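PDB 4NQ3: cyanuric acid amidohydrolase from Azorhizobium caulinodans, which hydrolyses the s-triazine ring of cyanuric acid to carboxybiuret, which decarboxylates spontaneously to biuret, in the breakdown of herbicides such as atrazine. Local coordinates for residues A[73-78]-A[109-114]; A[122-127]-A[174-179]; A[151-156]-A[234-239]; A[186-191]-A[337-342]. All blocks are in the same frame, centred on the assembly; numbering follows the deposited sequence.

Contact 1: A[73-78]-A[109-114]; sequences EVCLVM and IGRAHT. With SO4 (sulfate ion), chain F; SO4 (sulfate ion), chain D.
R111, C75 and E73 bury the most surface where strand 75-78 meets strand 109-113 almost perpendicularly, at 89°, a worked case of strands from two predicted repeat units joined by side chains meeting side chains and backbone. CG of R111 takes the crowded position between backbone N and carbonyl carbon (chi1 49°), and the chain then runs extended to NE. On the way, R111 CB lies 3.7 Å from C75 SG. The guanidinium ends beside the turn before strand 75-78: E73 CB covers one of its faces, and NH1 of R111 comes to 2.7 Å from E73 O. At its edge a sulfate, probably from the crystallisation liquor, accepts from R111 NE through O4 (2.8 Å) and from R111 NH2 through O3. C75 SG is flanked on another side by H113, lying over the imidazole face 4.0 Å from the ring centroid. NE2 of that ring donates to E73 O (2.9 Å) along a bent path, from above the carbonyl plane. An alanine at R111 would lose the guanidinium, and would probably leave the E73 turn less well covered and one sulfate weakly held. Around the contact, C75 pairs through its backbone with L35 and I37 of strand 34-41 and touches E235 and V237 of strand 235-242, while V74 packs on helix 51-67 and A112 on helix 125-141.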
# COMPACT_ATOMS: atom_id res chain seq x y z
N GLU A 73 21.47 3.93 -28.79
CA GLU A 73 20.49 4.45 -29.74
C GLU A 73 19.21 3.63 -29.71
O GLU A 73 18.23 3.99 -30.35
CB GLU A 73 21.08 4.47 -31.14
CG GLU A 73 22.12 5.56 -31.32
CD GLU A 73 23.19 5.20 -32.36
OE1 GLU A 73 22.90 4.41 -33.29
OE2 GLU A 73 24.35 5.68 -32.21
N VAL A 74 19.20 2.54 -28.96
CA VAL A 74 17.99 1.74 -28.82
C VAL A 74 17.05 2.41 -27.83
O VAL A 74 17.48 2.84 -26.76
CB VAL A 74 18.29 0.29 -28.34
CG1 VAL A 74 17.00 -0.51 -28.14
CG2 VAL A 74 19.20 -0.39 -29.30
N CYS A 75 15.78 2.54 -28.19
CA CYS A 75 14.81 3.13 -27.28
C CYS A 75 14.35 2.12 -26.27
O CYS A 75 13.81 1.07 -26.64
CB CYS A 75 13.61 3.68 -28.04
SG CYS A 75 14.02 5.27 -28.84
N LEU A 76 14.58 2.44 -25.00
CA LEU A 76 14.15 1.57 -23.91
C LEU A 76 12.99 2.23 -23.17
O LEU A 76 13.17 3.19 -22.42
CB LEU A 76 15.33 1.28 -22.98
CG LEU A 76 16.50 0.48 -23.59
CD1 LEU A 76 17.59 0.19 -22.56
CD2 LEU A 76 16.03 -0.84 -24.22
N VAL A 77 11.78 1.72 -23.41
CA VAL A 77 10.58 2.14 -22.70
C VAL A 77 10.17 1.09 -21.67
O VAL A 77 9.56 0.08 -22.02
CB VAL A 77 9.38 2.38 -23.65
CG1 VAL A 77 8.21 2.92 -22.87
CG2 VAL A 77 9.75 3.27 -24.80
N MSE A 78 10.50 1.31 -20.41
CA MSE A 78 10.08 0.36 -19.38
C MSE A 78 8.92 0.95 -18.62
O MSE A 78 9.09 1.91 -17.87
CB MSE A 78 11.22 0.02 -18.43
CG MSE A 78 12.42 -0.67 -19.09
SE MSE A 78 11.99 -2.45 -19.78
CE MSE A 78 12.17 -2.04 -21.69
N ILE A 109 8.27 1.14 -38.20
CA ILE A 109 8.78 1.53 -36.90
C ILE A 109 9.79 2.64 -37.00
O ILE A 109 10.72 2.57 -37.80
CB ILE A 109 9.47 0.37 -36.21
CG1 ILE A 109 8.56 -0.84 -36.15
CG2 ILE A 109 9.95 0.78 -34.82
CD1 ILE A 109 9.34 -2.08 -35.97
N GLY A 110 9.63 3.69 -36.20
CA GLY A 110 10.62 4.75 -36.17
C GLY A 110 10.95 5.13 -34.74
O GLY A 110 10.10 5.03 -33.85
N ARG A 111 12.19 5.52 -34.49
CA ARG A 111 12.55 5.89 -33.13
C ARG A 111 13.20 7.25 -33.16
O ARG A 111 13.64 7.69 -34.21
CB ARG A 111 13.52 4.88 -32.51
CG ARG A 111 14.63 4.60 -33.42
CD ARG A 111 15.83 4.05 -32.75
NE ARG A 111 16.81 3.75 -33.78
CZ ARG A 111 17.86 2.95 -33.62
NH1 ARG A 111 18.05 2.36 -32.44
NH2 ARG A 111 18.70 2.73 -34.64
N ALA A 112 13.30 7.88 -31.99
CA ALA A 112 13.98 9.16 -31.82
C ALA A 112 14.21 9.39 -30.33
O ALA A 112 13.50 8.82 -29.50
CB ALA A 112 13.18 10.29 -32.43
N HIS A 113 15.19 10.24 -30.01
CA HIS A 113 15.60 10.55 -28.63
C HIS A 113 15.52 12.05 -28.45
O HIS A 113 15.30 12.78 -29.43
CB HIS A 113 17.02 10.07 -28.36
CG HIS A 113 17.21 8.62 -28.67
ND1 HIS A 113 17.36 7.66 -27.69
CD2 HIS A 113 17.20 7.96 -29.85
CE1 HIS A 113 17.47 6.47 -28.26
NE2 HIS A 113 17.37 6.63 -29.58
N THR A 114 15.70 12.52 -27.23
CA THR A 114 15.77 13.95 -27.04
C THR A 114 16.85 14.29 -26.03
O THR A 114 17.34 13.43 -25.29
CB THR A 114 14.45 14.56 -26.57
OG1 THR A 114 14.29 14.33 -25.15
CG2 THR A 114 13.28 14.01 -27.34
S SO4 F . 17.28 11.32 -32.87
O1 SO4 F . 16.74 12.19 -33.91
O2 SO4 F . 18.67 11.66 -32.56
O3 SO4 F . 16.50 11.51 -31.65
O4 SO4 F . 17.21 9.93 -33.32
S SO4 D . 17.64 4.68 -37.58
O1 SO4 D . 18.75 5.64 -37.71
O2 SO4 D . 16.67 4.81 -38.67
O3 SO4 D . 18.19 3.32 -37.55
O4 SO4 D . 16.95 4.99 -36.32

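Contact 2: A[122-127]-A[174-179]; sequences LGRMGQ and TTATSD. With BR8 (barbituric acid), chain J.
NH1 of R124 is the best-held polar atom, gripped by two backbone carbonyls: T174 O at 3.0 Å across the contact, and E120 O just before its own segment. The bond to T174 O is moderately bent (148°), and the nitrogen approaches from above the carbonyl plane. R124 reaches that loop because its CG stands anti to the carbonyl carbon and the chain then stays extended to NE. NH2 adds a weak bond to T174 OG1 (3.4 Å), the two side chains crossing at about a right angle, and lies 3.2 Å from T175 O. A176 slides beneath this flat group: its backbone N lies over one guanidinium face, and its CB sits 3.7 Å from R124 NE and 3.6 Å from L122 O. A leucine at R124 would lose all these N-H donors and would probably loosen loop 174-179 against the start of helix 125-141. Each segment also has its own bracing. G123 N donates nearly straight to Q127 OE1 (2.8 Å), and T177 OG1 accepts from D179 N in an ST turn. T177 OG1 also faces a second bound barbituric acid, its C5 3.2 Å away, in a pocket separate from the active site that A176, S178 and K182 help to line. R124 is the N-cap residue of helix 125-141. Loop 174-179 follows helix 162-170, on which T175 packs, and leads into helix 180-199, whose N-terminus D179 caps by accepting from K182 N; Q127 meanwhile touches A190 and S191 of that same helix.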
# COMPACT_ATOMS: atom_id res chain seq x y z
N LEU A 122 9.22 20.73 -17.72
CA LEU A 122 8.33 19.58 -17.57
C LEU A 122 6.92 20.07 -17.31
O LEU A 122 6.71 20.99 -16.52
CB LEU A 122 8.83 18.66 -16.44
CG LEU A 122 8.02 17.40 -16.11
CD1 LEU A 122 8.93 16.21 -15.79
CD2 LEU A 122 7.06 17.66 -14.95
N GLY A 123 5.95 19.51 -18.01
CA GLY A 123 4.56 19.92 -17.85
C GLY A 123 4.26 21.28 -18.47
O GLY A 123 3.19 21.85 -18.27
N ARG A 124 5.20 21.81 -19.26
CA ARG A 124 5.01 23.12 -19.88
C ARG A 124 5.36 23.08 -21.37
O ARG A 124 5.79 22.05 -21.86
CB ARG A 124 5.85 24.16 -19.14
CG ARG A 124 5.42 24.32 -17.69
CD ARG A 124 6.34 25.27 -16.99
NE ARG A 124 5.87 25.67 -15.66
CZ ARG A 124 6.69 26.03 -14.68
NH1 ARG A 124 8.00 26.06 -14.88
NH2 ARG A 124 6.23 26.37 -13.49
N MSE A 125 5.18 24.18 -22.09
CA MSE A 125 5.37 24.15 -23.55
C MSE A 125 6.76 23.70 -23.98
O MSE A 125 6.92 23.11 -25.06
CB MSE A 125 5.08 25.51 -24.16
CG MSE A 125 3.66 25.96 -23.97
SE MSE A 125 2.43 24.80 -24.89
CE MSE A 125 3.13 24.98 -26.72
N GLY A 126 7.77 23.97 -23.15
CA GLY A 126 9.09 23.39 -23.36
C GLY A 126 9.03 21.90 -23.67
O GLY A 126 9.54 21.43 -24.69
N GLN A 127 8.39 21.14 -22.79
CA GLN A 127 8.28 19.71 -23.00
C GLN A 127 7.49 19.38 -24.25
O GLN A 127 7.87 18.52 -25.04
CB GLN A 127 7.65 19.03 -21.79
CG GLN A 127 7.56 17.54 -21.95
CD GLN A 127 7.33 16.87 -20.62
OE1 GLN A 127 6.82 17.49 -19.68
NE2 GLN A 127 7.74 15.59 -20.52
N THR A 174 11.21 27.71 -11.19
CA THR A 174 10.08 27.02 -10.58
C THR A 174 9.74 25.79 -11.41
O THR A 174 10.00 25.75 -12.61
CB THR A 174 8.85 27.91 -10.48
OG1 THR A 174 8.47 28.35 -11.79
CG2 THR A 174 9.15 29.11 -9.59
N THR A 175 9.20 24.77 -10.77
CA THR A 175 8.71 23.65 -11.54
C THR A 175 7.20 23.80 -11.56
O THR A 175 6.66 24.61 -10.80
CB THR A 175 9.13 22.27 -10.98
OG1 THR A 175 8.66 22.13 -9.63
CG2 THR A 175 10.63 22.13 -11.00
N ALA A 176 6.53 23.07 -12.45
CA ALA A 176 5.09 23.20 -12.63
C ALA A 176 4.32 22.57 -11.47
O ALA A 176 3.11 22.74 -11.33
CB ALA A 176 4.69 22.57 -13.94
N THR A 177 5.03 21.82 -10.64
CA THR A 177 4.43 21.19 -9.48
C THR A 177 5.49 20.83 -8.47
O THR A 177 6.68 20.82 -8.80
CB THR A 177 3.66 19.91 -9.84
OG1 THR A 177 2.86 19.50 -8.72
CG2 THR A 177 4.63 18.78 -10.15
N SER A 178 5.07 20.52 -7.25
CA SER A 178 5.98 19.95 -6.28
C SER A 178 5.48 18.57 -5.85
O SER A 178 6.20 17.84 -5.17
CB SER A 178 6.12 20.86 -5.06
OG SER A 178 6.39 22.20 -5.45
N ASP A 179 4.27 18.20 -6.27
CA ASP A 179 3.73 16.86 -6.03
C ASP A 179 4.38 15.93 -7.07
O ASP A 179 4.21 16.10 -8.29
CB ASP A 179 2.18 16.85 -6.12
CG ASP A 179 1.54 15.46 -5.77
OD1 ASP A 179 2.17 14.41 -6.04
OD2 ASP A 179 0.39 15.42 -5.26
N1 BR8 J . -0.44 20.60 -7.12
C2 BR8 J . 0.05 20.76 -5.84
O2 BR8 J . -0.49 20.16 -4.92
N3 BR8 J . 1.14 21.57 -5.60
C4 BR8 J . 1.80 22.25 -6.64
O4 BR8 J . 2.74 22.94 -6.34
C5 BR8 J . 1.37 22.21 -8.12
C6 BR8 J . 0.15 21.25 -8.23
O8 BR8 J . -0.34 21.06 -9.32

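Contact 3: A[151-156]-A[234-239]; sequences HFVQVK and HEIVVL
Three flat side chains mark the ends of this strand pair. The F152 ring is met obliquely by L239 CD1, which comes 4.0 Å from its CD2, the two side chains lying side by side and pointing the same way. At the other end the H234 ring takes K156 O and V155 CG1 at a slant, while its nitrogens bond to T114 and Q127. H151 turns its ring to that of H253. Between them, strands 151-156 and 235-239 run antiparallel. Q154 and V237 form a hydrogen-bonded pair (Q154 N to V237 O, 2.9 Å), as do K156 and E235 (K156 N to E235 O, 2.9 Å). At L239 the ladder is widened by a classic beta bulge: H151 N, at 2.8 Å, and F152 N, at 3.1 Å, share L239 O. On the face bearing V153 and V155, valine and isoleucine branches pack alongside, V155 CG2 lying 3.8 Å from I236 CG1. The opposite face carries K156, the experimentally identified active-site lysine. Its chain bends at chi2 (75°), leading NZ away from E235 to the nucleophile S226 and to M78 O, as expected of a Ser-Lys dyad. Strand 223-227, which carries S226, flanks 151-156, and strand 106-113 flanks 235-239; helices 125-141 and 180-199 cover the V153 face, and strand 75-80 meets the K156 face.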
# COMPACT_ATOMS: atom_id res chain seq x y z
N HIS A 151 -0.12 5.03 -36.20
CA HIS A 151 -1.14 4.33 -35.42
C HIS A 151 -0.91 4.36 -33.92
O HIS A 151 -1.84 4.15 -33.15
CB HIS A 151 -1.26 2.89 -35.89
CG HIS A 151 -2.01 2.77 -37.17
ND1 HIS A 151 -3.38 2.60 -37.21
CD2 HIS A 151 -1.60 2.86 -38.46
CE1 HIS A 151 -3.78 2.57 -38.46
NE2 HIS A 151 -2.72 2.73 -39.24
N PHE A 152 0.31 4.63 -33.50
CA PHE A 152 0.63 4.59 -32.10
C PHE A 152 1.96 5.27 -31.85
O PHE A 152 2.94 4.96 -32.51
CB PHE A 152 0.68 3.16 -31.66
CG PHE A 152 0.68 2.97 -30.19
CD1 PHE A 152 -0.50 3.04 -29.48
CD2 PHE A 152 1.87 2.69 -29.52
CE1 PHE A 152 -0.52 2.84 -28.12
CE2 PHE A 152 1.87 2.50 -28.14
CZ PHE A 152 0.66 2.56 -27.44
N VAL A 153 2.00 6.25 -30.96
CA VAL A 153 3.27 6.87 -30.61
C VAL A 153 3.55 6.68 -29.12
O VAL A 153 2.85 7.25 -28.27
CB VAL A 153 3.29 8.35 -30.97
CG1 VAL A 153 4.64 8.96 -30.63
CG2 VAL A 153 3.00 8.48 -32.43
N GLN A 154 4.54 5.84 -28.81
CA GLN A 154 4.96 5.59 -27.44
C GLN A 154 6.00 6.62 -27.03
O GLN A 154 6.92 6.86 -27.77
CB GLN A 154 5.50 4.17 -27.32
CG GLN A 154 5.94 3.76 -25.94
CD GLN A 154 4.82 3.86 -24.95
OE1 GLN A 154 3.75 3.26 -25.12
NE2 GLN A 154 5.04 4.64 -23.90
N VAL A 155 5.85 7.23 -25.87
CA VAL A 155 6.85 8.15 -25.36
C VAL A 155 7.20 7.80 -23.92
O VAL A 155 6.31 7.57 -23.10
CB VAL A 155 6.37 9.62 -25.44
CG1 VAL A 155 7.27 10.54 -24.62
CG2 VAL A 155 6.36 10.05 -26.86
N LYS A 156 8.49 7.74 -23.63
CA LYS A 156 8.96 7.58 -22.27
C LYS A 156 9.40 8.95 -21.79
O LYS A 156 10.25 9.57 -22.43
CB LYS A 156 10.10 6.59 -22.20
CG LYS A 156 10.52 6.25 -20.78
CD LYS A 156 9.51 5.35 -20.18
CE LYS A 156 9.46 5.50 -18.67
NZ LYS A 156 8.32 4.72 -18.09
N HIS A 234 13.65 12.03 -23.19
CA HIS A 234 12.53 11.25 -23.74
C HIS A 234 12.99 10.15 -24.70
O HIS A 234 14.00 10.31 -25.39
CB HIS A 234 11.53 12.15 -24.48
CG HIS A 234 11.03 13.32 -23.69
ND1 HIS A 234 11.75 14.48 -23.55
CD2 HIS A 234 9.89 13.50 -22.98
CE1 HIS A 234 11.07 15.33 -22.80
NE2 HIS A 234 9.94 14.76 -22.44
N GLU A 235 12.24 9.05 -24.75
CA GLU A 235 12.38 8.07 -25.84
C GLU A 235 11.10 8.08 -26.64
O GLU A 235 10.02 8.01 -26.08
CB GLU A 235 12.65 6.68 -25.31
CG GLU A 235 13.71 6.67 -24.23
CD GLU A 235 15.09 6.30 -24.75
OE1 GLU A 235 15.57 5.19 -24.42
OE2 GLU A 235 15.70 7.14 -25.47
N ILE A 236 11.22 8.18 -27.96
CA ILE A 236 10.05 8.18 -28.82
C ILE A 236 10.07 6.98 -29.78
O ILE A 236 11.09 6.70 -30.43
CB ILE A 236 9.97 9.47 -29.63
CG1 ILE A 236 9.57 10.63 -28.72
CG2 ILE A 236 8.95 9.34 -30.74
CD1 ILE A 236 10.70 11.16 -27.91
N VAL A 237 8.95 6.29 -29.87
CA VAL A 237 8.81 5.21 -30.84
C VAL A 237 7.50 5.38 -31.57
O VAL A 237 6.45 5.34 -30.95
CB VAL A 237 8.84 3.84 -30.15
CG1 VAL A 237 8.69 2.76 -31.18
CG2 VAL A 237 10.13 3.67 -29.42
N VAL A 238 7.57 5.56 -32.89
CA VAL A 238 6.39 5.71 -33.74
C VAL A 238 6.07 4.40 -34.47
O VAL A 238 6.92 3.86 -35.16
CB VAL A 238 6.58 6.83 -34.79
CG1 VAL A 238 5.48 6.81 -35.81
CG2 VAL A 238 6.69 8.17 -34.13
N LEU A 239 4.84 3.92 -34.35
CA LEU A 239 4.39 2.72 -35.05
C LEU A 239 3.30 3.08 -36.06
O LEU A 239 2.34 3.79 -35.73
CB LEU A 239 3.85 1.68 -34.08
CG LEU A 239 4.77 1.31 -32.93
CD1 LEU A 239 4.03 0.41 -31.97
CD2 LEU A 239 5.99 0.61 -33.49

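Contact 4: A[186-191]-A[337-342]; sequences LSRGAS and EHQGPD. With MG (magnesium ion), chain K; BR8 (barbituric acid), chain C.
From CB to tip, the R188 side chain passes from protein to ligand. R188 CB touches both E337 OE1 and, at 3.7 Å, Q339 NE2; the other end of that amide, Q339 OE1, accepts from C225 N. CD passes 3.7 Å from O8 of the barbituric acid, and the bend at chi3 (-61°) then turns NE and the guanidinium toward E337. There NE donates to E337 OE1 (2.8 Å) and NH2 to E337 OE2 (2.9 Å), a side-on, two-pronged salt bridge. The NH2 bond is practically straight and uses the syn lone pair of OE2, whereas OE1 is met from above the carboxylate plane. This second-shell grip fixes the rotation of the guanidinium, leaving NH1 directed at ligand O8, 3.0 Å away. Beside it, G189 CA rests 3.7 Å from E337 CB, helix backbone against side chain. Past E337, Q339 O and P341 O bind the magnesium ion together with G344 O. The whole is a substrate-binding arginine, held by a glutamate probably belonging to the next repeat unit, in the central active site of a cyclic amide hydrolase, with E337 in the same loop as the magnesium ligands Q339 and P341.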
# COMPACT_ATOMS: atom_id res chain seq x y z
N LEU A 186 1.64 15.45 -15.42
CA LEU A 186 1.98 16.63 -16.21
C LEU A 186 2.94 16.21 -17.33
O LEU A 186 2.80 16.62 -18.49
CB LEU A 186 2.62 17.73 -15.35
CG LEU A 186 1.59 18.41 -14.42
CD1 LEU A 186 2.18 19.36 -13.43
CD2 LEU A 186 0.61 19.08 -15.27
N SER A 187 3.92 15.39 -16.98
CA SER A 187 4.89 14.98 -17.97
C SER A 187 4.22 14.13 -19.06
O SER A 187 4.51 14.33 -20.26
CB SER A 187 6.05 14.24 -17.33
OG SER A 187 6.96 13.88 -18.35
N ARG A 188 3.35 13.20 -18.67
CA ARG A 188 2.64 12.41 -19.67
C ARG A 188 1.78 13.33 -20.53
O ARG A 188 1.75 13.20 -21.76
CB ARG A 188 1.75 11.33 -19.02
CG ARG A 188 2.45 10.13 -18.40
CD ARG A 188 1.45 9.08 -17.90
NE ARG A 188 0.60 9.66 -16.87
CZ ARG A 188 0.71 9.39 -15.57
NH1 ARG A 188 1.62 8.53 -15.14
NH2 ARG A 188 -0.11 9.97 -14.69
N GLY A 189 1.11 14.28 -19.87
CA GLY A 189 0.20 15.19 -20.54
C GLY A 189 0.89 16.08 -21.55
O GLY A 189 0.42 16.20 -22.69
N ALA A 190 1.99 16.72 -21.14
CA ALA A 190 2.75 17.57 -22.05
C ALA A 190 3.27 16.77 -23.23
O ALA A 190 3.18 17.20 -24.37
CB ALA A 190 3.87 18.26 -21.34
N SER A 191 3.82 15.60 -22.96
CA SER A 191 4.26 14.73 -24.04
C SER A 191 3.13 14.36 -24.99
O SER A 191 3.31 14.34 -26.20
CB SER A 191 4.87 13.45 -23.45
OG SER A 191 6.03 13.78 -22.71
N GLU A 337 -3.58 11.29 -19.52
CA GLU A 337 -3.66 12.75 -19.69
C GLU A 337 -3.52 13.12 -21.17
O GLU A 337 -2.46 12.90 -21.77
CB GLU A 337 -2.59 13.44 -18.87
CG GLU A 337 -2.75 13.30 -17.36
CD GLU A 337 -2.13 12.02 -16.81
OE1 GLU A 337 -1.61 11.21 -17.61
OE2 GLU A 337 -2.16 11.84 -15.56
N HIS A 338 -4.57 13.66 -21.76
CA HIS A 338 -4.57 14.02 -23.19
C HIS A 338 -4.31 12.84 -24.10
O HIS A 338 -3.95 13.01 -25.26
CB HIS A 338 -3.52 15.10 -23.46
CG HIS A 338 -3.71 16.32 -22.63
ND1 HIS A 338 -4.73 17.22 -22.84
CD2 HIS A 338 -3.03 16.77 -21.55
CE1 HIS A 338 -4.66 18.18 -21.94
NE2 HIS A 338 -3.63 17.94 -21.15
N GLN A 339 -4.51 11.63 -23.57
CA GLN A 339 -4.40 10.42 -24.37
C GLN A 339 -5.76 9.78 -24.49
O GLN A 339 -6.18 9.01 -23.63
CB GLN A 339 -3.38 9.48 -23.75
CG GLN A 339 -2.07 10.21 -23.51
CD GLN A 339 -1.21 9.53 -22.46
OE1 GLN A 339 -0.78 8.39 -22.61
NE2 GLN A 339 -0.96 10.24 -21.37
N GLY A 340 -6.50 10.14 -25.53
CA GLY A 340 -7.89 9.75 -25.58
C GLY A 340 -8.66 10.70 -24.68
O GLY A 340 -8.06 11.54 -24.03
N PRO A 341 -9.98 10.56 -24.66
CA PRO A 341 -10.91 11.34 -23.83
C PRO A 341 -10.69 11.14 -22.34
O PRO A 341 -10.02 10.18 -21.95
CB PRO A 341 -12.26 10.78 -24.23
CG PRO A 341 -11.97 9.39 -24.70
CD PRO A 341 -10.67 9.53 -25.44
N ASP A 342 -11.25 12.00 -21.50
CA ASP A 342 -11.11 11.77 -20.06
C ASP A 342 -11.75 10.44 -19.66
O ASP A 342 -12.96 10.22 -19.86
CB ASP A 342 -11.74 12.90 -19.24
CG ASP A 342 -11.69 12.61 -17.73
OD1 ASP A 342 -10.60 12.75 -17.12
OD2 ASP A 342 -12.75 12.22 -17.16
MG MG K . -7.56 9.66 -21.80
N1 BR8 C . 4.89 4.95 -15.66
C2 BR8 C . 4.97 3.62 -15.45
O2 BR8 C . 6.01 3.17 -15.01
N3 BR8 C . 3.90 2.81 -15.73
C4 BR8 C . 2.68 3.33 -16.23
O4 BR8 C . 1.75 2.57 -16.46
C5 BR8 C . 2.48 4.81 -16.55
C6 BR8 C . 3.75 5.56 -16.17
O8 BR8 C . 3.79 6.76 -16.32

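How the contacts relate
Contacts 1 and 3 are neighbours, centres 7 Å apart, because strands 106-113 and 235-242 pair in one four-stranded sheet; contact 1 joins that sheet to the edge of the preceding one. Contacts 2 and 4 lie farther along, with centres 14 Å or more from the other centres, and reach the helices packed against the sheet. Q127 of contact 2 touches both H234 of contact 3 and S187 of contact 4. Along the chain contact 1 closes first; contact 3 then alternates its segments with those of contacts 2 and 4. By predicted limits, contacts 1 and 4 bridge repeat units and 2 and 3 stay within one, consistent with a threefold enzyme's shared active site.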